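Local structure of polymeric immunoglobulin receptor (Mus musculus, 4NOF) at residues A[11-14]-A[20-23]. The protein probably binds polymeric immunoglobulins and carries them across epithelial cells, its shed extracellular part being the secretory component. Sequence-based numbering, arbitrary orientation.
Sequences HVYT and NVTI. With NAG (2-acetamido-2-deoxy-beta-D-glucopyranose), chain C.
Tyr13 reaches across to Val21 and Ile23 with the CD2-CE2 side of its ring and its hydroxyl, and nearly all the contact between 11-14 and 20-23 runs through this one side chain. Its CG stands anti to its own carbonyl carbon (chi1 -64°), which sends the ring across to 20-23. CD2 of Tyr13 lies 3.7 Å from CG2 of Val21, the methyl oblique to the ring; the two side chains cross at about a right angle. Further out, CE2 of Tyr13 passes 3.5 Å from the carbonyl O of Thr22, and OH comes within 3.7 Å of CA of Ile23. The phenol thus runs on along the backbone of 22-23, and its hydroxyl is hydrogen-bonded to the backbone N of Glu24, a polar tether at the end of a mainly van der Waals contact. Against the Ile23 side chain the fit is slacker, with CE1 of Tyr13 4.3 Å from CG2 of Ile23. The strand axes run nearly antiparallel (169°) but 8.7 Å apart, in opposite sheets of a V-set immunoglobulin sandwich: 11-14 pairs in parallel with 102-111, and 21-23 antiparallel with 75-80. Val106 of strand 102-111 touches both Tyr13 and Ile23. With an alanine at Tyr13 the ring would be gone, which is likely to open a gap beside Val21 and Ile23 and leave the Glu24 N-H without its hydroxyl partner. On the exposed side, CD2 of His11 stands 3.3 Å above the rim of one Tyr13 face. Thr22 lies at the looser margin: its CB points away from 11-14, and its OG1 is hydrogen-bonded to ND2 of Asn79. The same amide nitrogen meets OD1 of Asn20, whose own ND2 is joined to C1 of an N-acetylglucosamine by a 1.4 Å covalent bond, the N-glycan link.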
loop_
_atom_site.group_PDB
_atom_site.type_symbol
_atom_site.label_atom_id
_atom_site.label_comp_id
_atom_site.label_asym_id
_atom_site.label_seq_id
_atom_site.Cartn_x
_atom_site.Cartn_y
_atom_site.Cartn_z
ATOM N N HIS A 11 -2.768 -5.179 -8.788
ATOM C CA HIS A 11 -3.329 -6.224 -7.936
ATOM C C HIS A 11 -4.559 -5.669 -7.234
ATOM O O HIS A 11 -4.458 -4.714 -6.472
ATOM C CB HIS A 11 -2.316 -6.696 -6.903
ATOM C CG HIS A 11 -2.723 -7.957 -6.181
ATOM N ND1 HIS A 11 -1.991 -9.123 -6.254
ATOM C CD2 HIS A 11 -3.781 -8.227 -5.378
ATOM C CE1 HIS A 11 -2.579 -10.058 -5.522
ATOM N NE2 HIS A 11 -3.670 -9.541 -4.985
ATOM N N VAL A 12 -5.705 -6.308 -7.452
ATOM C CA VAL A 12 -6.953 -5.892 -6.845
ATOM C C VAL A 12 -7.249 -6.725 -5.596
ATOM O O VAL A 12 -7.169 -7.953 -5.624
ATOM C CB VAL A 12 -8.138 -6.054 -7.833
ATOM C CG1 VAL A 12 -9.431 -5.614 -7.184
ATOM C CG2 VAL A 12 -7.893 -5.212 -9.080
ATOM N N TYR A 13 -7.575 -6.036 -4.503
ATOM C CA TYR A 13 -8.059 -6.613 -3.262
ATOM C C TYR A 13 -9.511 -6.157 -3.035
ATOM O O TYR A 13 -9.829 -4.989 -3.173
ATOM C CB TYR A 13 -7.211 -6.106 -2.080
ATOM C CG TYR A 13 -5.759 -6.517 -2.115
ATOM C CD1 TYR A 13 -4.813 -5.741 -2.741
ATOM C CD2 TYR A 13 -5.332 -7.702 -1.521
ATOM C CE1 TYR A 13 -3.486 -6.098 -2.756
ATOM C CE2 TYR A 13 -3.995 -8.077 -1.542
ATOM C CZ TYR A 13 -3.074 -7.264 -2.162
ATOM O OH TYR A 13 -1.739 -7.618 -2.201
ATOM N N THR A 14 -10.395 -7.087 -2.671
ATOM C CA THR A 14 -11.801 -6.779 -2.482
ATOM C C THR A 14 -12.164 -7.212 -1.058
ATOM O O THR A 14 -11.958 -8.384 -0.683
ATOM C CB THR A 14 -12.676 -7.540 -3.522
ATOM O OG1 THR A 14 -12.308 -7.164 -4.849
ATOM C CG2 THR A 14 -14.146 -7.238 -3.345
ATOM N N ASN A 20 -10.062 -6.267 7.396
ATOM C CA ASN A 20 -8.657 -5.867 7.207
ATOM C C ASN A 20 -8.119 -6.422 5.918
ATOM O O ASN A 20 -8.635 -7.398 5.385
ATOM C CB ASN A 20 -7.779 -6.274 8.396
ATOM C CG ASN A 20 -7.386 -7.743 8.379
ATOM O OD1 ASN A 20 -6.423 -8.159 7.712
ATOM N ND2 ASN A 20 -8.148 -8.547 9.125
ATOM N N VAL A 21 -7.096 -5.769 5.379
ATOM C CA VAL A 21 -6.423 -6.236 4.191
ATOM C C VAL A 21 -4.933 -6.201 4.433
ATOM O O VAL A 21 -4.427 -5.266 5.064
ATOM C CB VAL A 21 -6.786 -5.403 2.933
ATOM C CG1 VAL A 21 -6.388 -3.927 3.055
ATOM C CG2 VAL A 21 -6.171 -6.010 1.701
ATOM N N THR A 22 -4.243 -7.212 3.930
ATOM C CA THR A 22 -2.793 -7.216 3.902
ATOM C C THR A 22 -2.334 -7.035 2.473
ATOM O O THR A 22 -2.496 -7.916 1.630
ATOM C CB THR A 22 -2.192 -8.510 4.483
ATOM O OG1 THR A 22 -2.607 -8.627 5.848
ATOM C CG2 THR A 22 -0.653 -8.450 4.404
ATOM N N ILE A 23 -1.757 -5.866 2.189
ATOM C CA ILE A 23 -1.250 -5.510 0.855
ATOM C C ILE A 23 0.199 -5.994 0.727
ATOM O O ILE A 23 1.010 -5.716 1.589
ATOM C CB ILE A 23 -1.299 -3.975 0.648
ATOM C CG1 ILE A 23 -2.738 -3.467 0.718
ATOM C CG2 ILE A 23 -0.633 -3.571 -0.673
ATOM C CD1 ILE A 23 -2.859 -1.960 0.784
HETATM C C1 NAG C . -7.952 -9.978 9.245
HETATM C C2 NAG C . -8.459 -10.563 10.557
HETATM C C3 NAG C . -8.219 -12.068 10.585
HETATM C C4 NAG C . -8.800 -12.736 9.345
HETATM C C5 NAG C . -8.279 -12.038 8.090
HETATM C C6 NAG C . -8.911 -12.578 6.814
HETATM C C7 NAG C . -8.387 -8.943 12.406
HETATM C C8 NAG C . -7.616 -8.377 13.568
HETATM N N2 NAG C . -7.822 -9.927 11.698
HETATM O O3 NAG C . -8.819 -12.612 11.739
HETATM O O4 NAG C . -8.439 -14.106 9.339
HETATM O O5 NAG C . -8.577 -10.660 8.168
HETATM O O6 NAG C . -8.043 -12.321 5.733
HETATM O O7 NAG C . -9.495 -8.488 12.155
#